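Local coordinates for protein copper induced nitroreductase D (Lactococcus lactis, PDB 2WQF) that binds flavin mononucleotide and probably acts as a copper-induced nitroreductase involved in defence against oxidative stress, at residues D61-P66 with D158-K163; F101-A106 with V124-G129; N136-L141 with A148-Y153. All coordinates share one frame; numbering follows the deposited sequence.

The first of the joined elements along the chain is helix 53-73; contact 1 joins it to helix 158-164, closing a long loop that encloses both other contacts. Within that loop contact 2 closes first, fixing the end of strand 97-104 against the front part of helix 121-143. Contact 3 follows in series, where the later turns of the same helix meet strand 146-151 beside the flavin. Contacts 2 and 3 therefore share one helix and reach one antiparallel sheet, and Phe101 packs on Val137 between them. Contact 1 meets each of the others by packing: Val161 touches Phe102 and Val64 touches Tyr153. Contacts 2 and 3 also touch the second subunit.

Contact 1: D61-P66 with D158-K163; sequences DEIVAP and DEAVAK
Ile63 reaches from helix 53-73 to Ala160 and Val161 on helix 158-164; the side-chain contacts are apolar, and CD1 also lies against the backbone of both residues. Its CG2 branch meets the CB methyl of Ala160 at 3.6 Å, whereas CG1 lies farther from the same methyl, at 4.1 Å. The longer branch ends in CD1, which lies 3.8 Å from the backbone O of Ala160 and close to the Val161 N. CG1 sits beside the backbone N (chi1 -63°), which leaves CG2 anti to it and facing the methyl, while CG1 and CD1 run alongside toward the Ala160 carbonyl. Val161 joins more loosely, its CG2 being 4.3 Å from Ile63 CG2. No hydrogen bond crosses; the small Ala160 is consistent with the close approach of the helices, the CA atoms of Ile63 and Ala160 being 6.5 Å apart. This is helix-to-helix packing in the nitroreductase fold, and the side chain of Val161 stays about 12 Å from that of the flavin-binding Gln151. The helix around Ile63 is irregular, with a wider pi-type turn at 61-64 and a kink at Pro66. Farther out, Ile157 and Trp165 also pack on Ile63, while Leu59, Leu100, Phe102 and Leu167 pack against Val161. Asp61 forms a salt bridge with Lys93.

Contact 2: F101-A106 with V124-G129; sequences FFEDQA and VWSEQG
Ser126 of helix 121-143 meets Glu103, near the end of strand 97-104, in a short hydrogen bond: Ser126 OG donates to Glu103 OE1 at 2.6 Å. The hydroxyl lies anti to its backbone N (chi1 165°) and reaches the anti side of the carboxylate, 27° out of its plane. In Glu103 the bend at chi2 (-68°) brings OE1 to Ser126 OG and turns OE2 toward Gly129. OE1 also binds Thr45 OG1, so two hydroxyl groups grip one buried oxygen. Were Glu103 an alanine, the Ser126 and Thr45 hydroxyls would probably lose the acceptor they share. A water donates to Ser126 OG at 2.8 Å and accepts from Gln105 NE2, bridging to the segment where the strand gives way to helix 105-114, which Asp104 N-caps, its OD1 accepting from Ala106 N. The Gln105 amide also donates to the backbone O of Glu103 at 3.0 Å, from above the carbonyl plane. One residue on, Glu127 OE1 forms a salt bridge with Arg174, and OE2 a hydrogen bond with Gln128 NE2 of the second subunit. At Gly129 the backbone C lies 4.1 Å from Glu103 OE2. Here the end of an inner strand of the antiparallel sheet is tied to helix 121-143 at the dimer interface, consistent with the dimeric nitroreductase fold, where Trp125 and Gln128 touch the other FMN of the dimer, not that of contact 3.

Contact 3: N136-L141 with A148-Y153; sequences NVWTAL and ANLQHY. With FMN (flavin mononucleotide), chain B.
Helix 136-141 and strand 148-151 run nearly antiparallel, at 160°, with their axes 9.3 Å apart at closest approach and the CA atoms of Trp138 and Ala148 nearest. Trp138 spans the gap. With CG anti to the backbone N (chi1 -165°), its indole reaches across to the strand: CD1 packs on the Ala148 methyl at 3.7 Å, and CZ3 lies 3.8 Å from Leu150 CB, the two side chains crossing at about a right angle. NE1 makes a weak, bent bond to Ala148 O at 3.2 Å and also bonds to Arg11 O. On the six-membered ring, CZ2 approaches the phosphate oxygen FMN O2P (3.8 Å), and Arg10 forms a cation-pi contact with the indole.

Strand 148-151 and the loop after it contribute to the FMN pocket, which Arg10, Arg11, Thr12, Tyr14 and Lys189 complete. Leu150 CD2 packs on FMN C7 and C8. Gln151 reads the pyrimidine edge, its NE2 donating to FMN O2 at 3.0 Å and its OE1 accepting weakly from N3. Asn149 OD1 takes a second bond from that amide at 2.8 Å, which helps fix its rotation. His152 ND1 donates almost straight (176°) to FMN O4 at 2.8 Å, that oxygen meeting the ring edge near its plane.

Leu177 of the central strand 171-182 packs on Trp138 and Ala148, helix 23-35 packs on Val137 and Leu141, and Trp125 of the second subunit meets the His152 ring.

Contact 1: D61-P66 with D158-K163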
loop_
_atom_site.group_PDB
_atom_site.type_symbol
_atom_site.label_atom_id
_atom_site.label_comp_id
_atom_site.label_asym_id
_atom_site.label_seq_id
_atom_site.Cartn_x
_atom_site.Cartn_y
_atom_site.Cartn_z
ATOM N N ASP A 61 -24.439 -4.064 13.653
ATOM C CA ASP A 61 -25.442 -3.954 14.700
ATOM C C ASP A 61 -25.041 -4.679 15.966
ATOM O O ASP A 61 -25.312 -4.207 17.067
ATOM C CB ASP A 61 -26.768 -4.541 14.232
ATOM C CG ASP A 61 -27.595 -3.564 13.428
ATOM O OD1 ASP A 61 -27.337 -2.341 13.460
ATOM O OD2 ASP A 61 -28.517 -4.047 12.759
ATOM N N GLU A 62 -24.394 -5.832 15.807
ATOM C CA GLU A 62 -24.177 -6.737 16.919
ATOM C C GLU A 62 -22.748 -6.729 17.419
ATOM O O GLU A 62 -22.478 -7.195 18.527
ATOM C CB GLU A 62 -24.583 -8.156 16.519
ATOM C CG GLU A 62 -26.056 -8.276 16.141
ATOM C CD GLU A 62 -26.523 -9.713 16.061
ATOM O OE1 GLU A 62 -26.068 -10.529 16.892
ATOM O OE2 GLU A 62 -27.347 -10.024 15.178
ATOM N N ILE A 63 -21.833 -6.179 16.625
ATOM C CA ILE A 63 -20.439 -6.080 17.053
ATOM C C ILE A 63 -19.946 -4.647 17.160
ATOM O O ILE A 63 -19.565 -4.207 18.240
ATOM C CB ILE A 63 -19.499 -6.929 16.141
ATOM C CG1 ILE A 63 -19.873 -8.403 16.262
ATOM C CG2 ILE A 63 -18.032 -6.713 16.490
ATOM C CD1 ILE A 63 -19.093 -9.348 15.336
ATOM N N VAL A 64 -19.952 -3.882 16.079
ATOM C CA VAL A 64 -19.327 -2.563 16.149
ATOM C C VAL A 64 -20.074 -1.626 17.103
ATOM O O VAL A 64 -19.467 -0.993 17.959
ATOM C CB VAL A 64 -19.182 -1.911 14.775
ATOM C CG1 VAL A 64 -18.502 -0.565 14.922
ATOM C CG2 VAL A 64 -18.385 -2.797 13.832
ATOM N N ALA A 65 -21.391 -1.535 16.955
ATOM C CA ALA A 65 -22.185 -0.631 17.788
ATOM C C ALA A 65 -22.024 -0.919 19.292
ATOM O O ALA A 65 -21.689 -0.015 20.066
ATOM C CB ALA A 65 -23.665 -0.676 17.373
ATOM N N PRO A 66 -22.245 -2.179 19.714
ATOM C CA PRO A 66 -22.070 -2.456 21.147
ATOM C C PRO A 66 -20.635 -2.253 21.655
ATOM O O PRO A 66 -20.466 -1.756 22.764
ATOM C CB PRO A 66 -22.483 -3.927 21.277
ATOM C CG PRO A 66 -23.321 -4.204 20.069
ATOM C CD PRO A 66 -22.781 -3.342 18.992
ATOM N N ASP A 158 -11.837 -6.738 17.300
ATOM C CA ASP A 158 -11.044 -7.891 16.860
ATOM C C ASP A 158 -11.531 -9.228 17.436
ATOM O O ASP A 158 -11.694 -10.203 16.700
ATOM C CB ASP A 158 -9.572 -7.728 17.269
ATOM C CG ASP A 158 -8.867 -6.617 16.540
ATOM O OD1 ASP A 158 -9.532 -5.729 15.981
ATOM O OD2 ASP A 158 -7.615 -6.646 16.533
ATOM N N GLU A 159 -11.688 -9.281 18.757
ATOM C CA GLU A 159 -12.109 -10.503 19.451
ATOM C C GLU A 159 -13.471 -10.998 18.964
ATOM O O GLU A 159 -13.655 -12.187 18.713
ATOM C CB GLU A 159 -12.173 -10.269 20.973
ATOM N N ALA A 160 -14.436 -10.083 18.848
ATOM C CA ALA A 160 -15.806 -10.460 18.521
ATOM C C ALA A 160 -15.888 -10.958 17.083
ATOM O O ALA A 160 -16.641 -11.878 16.757
ATOM C CB ALA A 160 -16.742 -9.271 18.737
ATOM N N VAL A 161 -15.103 -10.334 16.210
ATOM C CA VAL A 161 -15.074 -10.737 14.818
ATOM C C VAL A 161 -14.455 -12.130 14.705
ATOM O O VAL A 161 -14.985 -12.992 14.002
ATOM C CB VAL A 161 -14.300 -9.711 13.938
ATOM C CG1 VAL A 161 -13.954 -10.303 12.567
ATOM C CG2 VAL A 161 -15.113 -8.410 13.811
ATOM N N ALA A 162 -13.343 -12.355 15.400
ATOM C CA ALA A 162 -12.657 -13.662 15.323
ATOM C C ALA A 162 -13.543 -14.789 15.840
ATOM O O ALA A 162 -13.525 -15.892 15.309
ATOM C CB ALA A 162 -11.352 -13.649 16.101
ATOM N N LYS A 163 -14.312 -14.508 16.882
ATOM C CA LYS A 163 -15.205 -15.509 17.457
ATOM C C LYS A 163 -16.393 -15.795 16.545
ATOM O O LYS A 163 -16.717 -16.952 16.268
ATOM C CB LYS A 163 -15.714 -15.016 18.809
ATOM C CG LYS A 163 -16.760 -15.925 19.432
ATOM C CD LYS A 163 -17.167 -15.431 20.807
ATOM C CE LYS A 163 -18.263 -16.296 21.412
ATOM N NZ LYS A 163 -18.712 -15.770 22.731
#

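Contact 2: F101-A106 with V124-G129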
loop_
_atom_site.group_PDB
_atom_site.type_symbol
_atom_site.label_atom_id
_atom_site.label_comp_id
_atom_site.label_asym_id
_atom_site.label_seq_id
_atom_site.Cartn_x
_atom_site.Cartn_y
_atom_site.Cartn_z
ATOM N N PHE A 101 -9.674 -6.655 6.413
ATOM C CA PHE A 101 -8.302 -6.970 6.064
ATOM C C PHE A 101 -7.492 -7.291 7.287
ATOM O O PHE A 101 -7.465 -6.504 8.216
ATOM C CB PHE A 101 -7.673 -5.777 5.345
ATOM C CG PHE A 101 -8.204 -5.562 3.944
ATOM C CD1 PHE A 101 -7.624 -6.192 2.846
ATOM C CD2 PHE A 101 -9.303 -4.741 3.736
ATOM C CE1 PHE A 101 -8.110 -5.968 1.580
ATOM C CE2 PHE A 101 -9.777 -4.499 2.478
ATOM C CZ PHE A 101 -9.198 -5.120 1.393
ATOM N N PHE A 102 -6.811 -8.441 7.254
ATOM C CA PHE A 102 -5.964 -8.897 8.342
ATOM C C PHE A 102 -4.567 -9.188 7.783
ATOM O O PHE A 102 -4.393 -9.404 6.581
ATOM C CB PHE A 102 -6.479 -10.199 8.984
ATOM C CG PHE A 102 -7.922 -10.181 9.422
ATOM C CD1 PHE A 102 -8.252 -10.185 10.770
ATOM C CD2 PHE A 102 -8.940 -10.250 8.491
ATOM C CE1 PHE A 102 -9.604 -10.209 11.185
ATOM C CE2 PHE A 102 -10.270 -10.254 8.885
ATOM C CZ PHE A 102 -10.607 -10.266 10.228
ATOM N N GLU A 103 -3.576 -9.217 8.671
ATOM C CA GLU A 103 -2.235 -9.679 8.334
ATOM C C GLU A 103 -1.945 -10.899 9.199
ATOM O O GLU A 103 -2.133 -10.864 10.431
ATOM C CB GLU A 103 -1.197 -8.587 8.592
ATOM C CG GLU A 103 -1.244 -7.471 7.547
ATOM C CD GLU A 103 -0.791 -7.973 6.170
ATOM O OE1 GLU A 103 0.291 -8.602 6.107
ATOM O OE2 GLU A 103 -1.523 -7.758 5.155
ATOM N N ASP A 104 -1.480 -11.973 8.577
ATOM C CA ASP A 104 -1.224 -13.219 9.286
ATOM C C ASP A 104 0.116 -13.169 10.053
ATOM O O ASP A 104 1.208 -13.260 9.481
ATOM C CB ASP A 104 -1.256 -14.376 8.295
ATOM C CG ASP A 104 -1.231 -15.728 8.981
ATOM O OD1 ASP A 104 -0.802 -15.820 10.146
ATOM O OD2 ASP A 104 -1.633 -16.704 8.345
ATOM N N GLN A 105 -0.005 -13.022 11.367
ATOM C CA GLN A 105 1.160 -12.894 12.235
ATOM C C GLN A 105 1.977 -14.178 12.340
ATOM O O GLN A 105 3.161 -14.133 12.678
ATOM C CB GLN A 105 0.718 -12.449 13.633
ATOM C CG GLN A 105 -0.030 -11.109 13.618
ATOM C CD GLN A 105 0.765 -10.023 12.924
ATOM O OE1 GLN A 105 1.830 -9.609 13.398
ATOM N NE2 GLN A 105 0.256 -9.553 11.796
ATOM N N ALA A 106 1.354 -15.318 12.062
ATOM C CA ALA A 106 2.089 -16.577 12.101
ATOM C C ALA A 106 3.127 -16.641 10.973
ATOM O O ALA A 106 4.253 -17.124 11.142
ATOM C CB ALA A 106 1.127 -17.761 12.031
ATOM N N VAL A 124 7.114 -4.418 9.324
ATOM C CA VAL A 124 6.985 -3.207 8.513
ATOM C C VAL A 124 6.433 -3.533 7.128
ATOM O O VAL A 124 5.483 -2.909 6.652
ATOM C CB VAL A 124 8.359 -2.494 8.382
ATOM C CG1 VAL A 124 8.334 -1.400 7.305
ATOM C CG2 VAL A 124 8.762 -1.874 9.735
ATOM N N TRP A 125 7.020 -4.523 6.482
ATOM C CA TRP A 125 6.607 -4.889 5.137
ATOM C C TRP A 125 5.200 -5.462 5.148
ATOM O O TRP A 125 4.470 -5.314 4.179
ATOM C CB TRP A 125 7.598 -5.887 4.526
ATOM C CG TRP A 125 8.952 -5.294 4.260
ATOM C CD1 TRP A 125 9.240 -3.977 4.020
ATOM C CD2 TRP A 125 10.198 -5.992 4.206
ATOM N NE1 TRP A 125 10.594 -3.819 3.811
ATOM C CE2 TRP A 125 11.201 -5.039 3.925
ATOM C CE3 TRP A 125 10.567 -7.329 4.383
ATOM C CZ2 TRP A 125 12.536 -5.382 3.780
ATOM C CZ3 TRP A 125 11.893 -7.662 4.249
ATOM C CH2 TRP A 125 12.865 -6.696 3.965
ATOM N N SER A 126 4.818 -6.127 6.236
ATOM C CA SER A 126 3.470 -6.647 6.351
ATOM C C SER A 126 2.448 -5.489 6.465
ATOM O O SER A 126 1.380 -5.516 5.840
ATOM C CB SER A 126 3.373 -7.594 7.555
ATOM O OG SER A 126 2.031 -7.839 7.902
ATOM N N GLU A 127 2.788 -4.465 7.231
ATOM C CA GLU A 127 1.940 -3.275 7.348
ATOM C C GLU A 127 1.788 -2.583 5.984
ATOM O O GLU A 127 0.676 -2.235 5.548
ATOM C CB GLU A 127 2.526 -2.320 8.394
ATOM C CG GLU A 127 1.527 -1.410 9.029
ATOM C CD GLU A 127 0.512 -2.167 9.869
ATOM O OE1 GLU A 127 0.733 -2.457 11.045
ATOM O OE2 GLU A 127 -0.545 -2.443 9.326
ATOM N N GLN A 128 2.909 -2.437 5.279
ATOM C CA GLN A 128 2.891 -1.889 3.929
ATOM C C GLN A 128 2.000 -2.751 3.031
ATOM O O GLN A 128 1.201 -2.224 2.238
ATOM C CB GLN A 128 4.321 -1.768 3.382
ATOM C CG GLN A 128 5.139 -0.729 4.139
ATOM C CD GLN A 128 6.582 -0.666 3.721
ATOM O OE1 GLN A 128 7.047 -1.464 2.904
ATOM N NE2 GLN A 128 7.312 0.277 4.295
ATOM N N GLY A 129 2.145 -4.069 3.166
ATOM C CA GLY A 129 1.347 -5.039 2.439
ATOM C C GLY A 129 -0.150 -4.862 2.649
ATOM O O GLY A 129 -0.954 -5.010 1.722
HETATM O O HOH W 1 1.355 -7.155 10.502
#

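Contact 3: N136-L141 with A148-Y153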
loop_
_atom_site.group_PDB
_atom_site.type_symbol
_atom_site.label_atom_id
_atom_site.label_comp_id
_atom_site.label_asym_id
_atom_site.label_seq_id
_atom_site.Cartn_x
_atom_site.Cartn_y
_atom_site.Cartn_z
ATOM N N ASN A 136 -5.643 -1.624 -3.554
ATOM C CA ASN A 136 -5.858 -2.313 -4.807
ATOM C C ASN A 136 -7.308 -2.822 -4.894
ATOM O O ASN A 136 -7.933 -2.749 -5.952
ATOM C CB ASN A 136 -4.818 -3.440 -5.063
ATOM C CG ASN A 136 -3.517 -2.908 -5.625
ATOM O OD1 ASN A 136 -3.469 -1.777 -6.119
ATOM N ND2 ASN A 136 -2.456 -3.704 -5.535
ATOM N N VAL A 137 -7.819 -3.364 -3.796
ATOM C CA VAL A 137 -9.201 -3.809 -3.741
ATOM C C VAL A 137 -10.155 -2.620 -3.917
ATOM O O VAL A 137 -11.100 -2.659 -4.697
ATOM C CB VAL A 137 -9.505 -4.566 -2.434
ATOM C CG1 VAL A 137 -11.001 -4.769 -2.252
ATOM C CG2 VAL A 137 -8.787 -5.918 -2.423
ATOM N N TRP A 138 -9.856 -1.552 -3.211
ATOM C CA TRP A 138 -10.671 -0.338 -3.232
ATOM C C TRP A 138 -10.789 0.188 -4.667
ATOM O O TRP A 138 -11.877 0.537 -5.134
ATOM C CB TRP A 138 -9.990 0.689 -2.317
ATOM C CG TRP A 138 -10.770 1.888 -1.881
ATOM C CD1 TRP A 138 -11.948 2.353 -2.378
ATOM C CD2 TRP A 138 -10.365 2.810 -0.861
ATOM N NE1 TRP A 138 -12.331 3.502 -1.683
ATOM C CE2 TRP A 138 -11.366 3.787 -0.755
ATOM C CE3 TRP A 138 -9.265 2.874 0.004
ATOM C CZ2 TRP A 138 -11.277 4.837 0.161
ATOM C CZ3 TRP A 138 -9.180 3.917 0.903
ATOM C CH2 TRP A 138 -10.190 4.878 0.978
ATOM N N THR A 139 -9.657 0.270 -5.349
ATOM C CA THR A 139 -9.631 0.767 -6.700
ATOM C C THR A 139 -10.324 -0.193 -7.663
ATOM O O THR A 139 -11.043 0.236 -8.575
ATOM C CB THR A 139 -8.172 1.046 -7.170
ATOM O OG1 THR A 139 -7.543 1.934 -6.240
ATOM C CG2 THR A 139 -8.175 1.660 -8.547
ATOM N N ALA A 140 -10.143 -1.496 -7.457
ATOM C CA ALA A 140 -10.815 -2.482 -8.300
ATOM C C ALA A 140 -12.354 -2.358 -8.178
ATOM O O ALA A 140 -13.095 -2.458 -9.166
ATOM C CB ALA A 140 -10.334 -3.901 -7.967
ATOM N N LEU A 141 -12.824 -2.146 -6.956
ATOM C CA LEU A 141 -14.254 -1.947 -6.707
ATOM C C LEU A 141 -14.743 -0.672 -7.412
ATOM O O LEU A 141 -15.827 -0.662 -8.014
ATOM C CB LEU A 141 -14.519 -1.872 -5.211
ATOM C CG LEU A 141 -14.365 -3.166 -4.416
ATOM C CD1 LEU A 141 -14.478 -2.885 -2.923
ATOM C CD2 LEU A 141 -15.373 -4.193 -4.837
ATOM N N ALA A 148 -16.533 2.873 -1.876
ATOM C CA ALA A 148 -16.080 2.287 -0.623
ATOM C C ALA A 148 -15.460 3.347 0.257
ATOM O O ALA A 148 -15.073 4.428 -0.214
ATOM C CB ALA A 148 -15.051 1.146 -0.875
ATOM N N ASN A 149 -15.338 3.019 1.546
ATOM C CA ASN A 149 -14.599 3.840 2.508
ATOM C C ASN A 149 -13.884 2.906 3.482
ATOM O O ASN A 149 -14.300 1.768 3.684
ATOM C CB ASN A 149 -15.520 4.871 3.183
ATOM C CG ASN A 149 -16.604 4.226 4.029
ATOM O OD1 ASN A 149 -16.354 3.779 5.125
ATOM N ND2 ASN A 149 -17.797 4.164 3.507
ATOM N N LEU A 150 -12.769 3.373 4.015
ATOM C CA LEU A 150 -11.896 2.562 4.832
ATOM C C LEU A 150 -11.942 3.008 6.297
ATOM O O LEU A 150 -11.595 4.136 6.623
ATOM C CB LEU A 150 -10.451 2.654 4.303
ATOM C CG LEU A 150 -9.422 1.779 5.021
ATOM C CD1 LEU A 150 -9.716 0.317 4.816
ATOM C CD2 LEU A 150 -8.019 2.131 4.547
ATOM N N GLN A 151 -12.377 2.094 7.161
ATOM C CA GLN A 151 -12.536 2.337 8.574
ATOM C C GLN A 151 -11.550 1.536 9.401
ATOM O O GLN A 151 -10.958 0.546 8.935
ATOM C CB GLN A 151 -13.961 2.019 9.024
ATOM C CG GLN A 151 -15.040 2.819 8.331
ATOM C CD GLN A 151 -14.742 4.302 8.350
ATOM O OE1 GLN A 151 -14.351 4.844 9.376
ATOM N NE2 GLN A 151 -14.891 4.956 7.209
ATOM N N HIS A 152 -11.395 1.975 10.653
ATOM C CA HIS A 152 -10.478 1.385 11.609
ATOM C C HIS A 152 -11.099 1.256 12.997
ATOM O O HIS A 152 -10.840 2.049 13.892
ATOM C CB HIS A 152 -9.174 2.179 11.636
ATOM C CG HIS A 152 -8.459 2.141 10.325
ATOM N ND1 HIS A 152 -8.650 3.092 9.346
ATOM C CD2 HIS A 152 -7.618 1.215 9.795
ATOM C CE1 HIS A 152 -7.917 2.779 8.288
ATOM N NE2 HIS A 152 -7.303 1.628 8.527
ATOM N N TYR A 153 -11.931 0.231 13.154
ATOM C CA TYR A 153 -12.529 -0.101 14.453
ATOM C C TYR A 153 -11.751 -1.225 15.139
ATOM O O TYR A 153 -12.147 -1.705 16.191
ATOM C CB TYR A 153 -14.008 -0.452 14.272
ATOM C CG TYR A 153 -14.820 0.776 13.945
ATOM C CD1 TYR A 153 -15.101 1.719 14.925
ATOM C CD2 TYR A 153 -15.272 1.008 12.660
ATOM C CE1 TYR A 153 -15.825 2.854 14.635
ATOM C CE2 TYR A 153 -16.005 2.135 12.356
ATOM C CZ TYR A 153 -16.272 3.061 13.344
ATOM O OH TYR A 153 -17.007 4.190 13.038
HETATM N N1 FMN B . -11.246 7.287 6.180
HETATM C C2 FMN B . -12.238 7.088 7.246
HETATM O O2 FMN B . -13.362 7.515 7.113
HETATM N N3 FMN B . -11.817 6.454 8.460
HETATM C C4 FMN B . -10.531 5.986 8.658
HETATM O O4 FMN B . -10.271 5.378 9.659
HETATM C C4A FMN B . -9.536 6.206 7.604
HETATM N N5 FMN B . -8.301 5.847 7.710
HETATM C C5A FMN B . -7.468 5.759 6.467
HETATM C C6 FMN B . -6.176 5.000 6.523
HETATM C C7 FMN B . -5.425 4.826 5.442
HETATM C C7M FMN B . -4.115 4.080 5.567
HETATM C C8 FMN B . -5.911 5.392 4.125
HETATM C C8M FMN B . -5.104 5.144 2.862
HETATM C C9 FMN B . -7.046 6.096 4.058
HETATM C C9A FMN B . -7.891 6.293 5.291
HETATM N N10 FMN B . -9.104 7.048 5.285
HETATM C C10 FMN B . -9.994 6.878 6.347
HETATM C "C1'" FMN B . -9.577 7.710 4.077
HETATM C "C2'" FMN B . -8.729 8.939 3.765
HETATM O "O2'" FMN B . -9.065 9.968 4.659
HETATM C "C3'" FMN B . -8.981 9.318 2.304
HETATM O "O3'" FMN B . -8.434 8.257 1.545
HETATM C "C4'" FMN B . -8.258 10.627 1.942
HETATM O "O4'" FMN B . -8.870 11.722 2.607
HETATM C "C5'" FMN B . -8.251 10.887 0.437
HETATM O "O5'" FMN B . -9.594 10.921 -0.025
HETATM P P FMN B . -10.088 9.863 -1.166
HETATM O O1P FMN B . -9.180 9.937 -2.327
HETATM O O2P FMN B . -10.077 8.423 -0.525
HETATM O O3P FMN B . -11.570 10.313 -1.525
#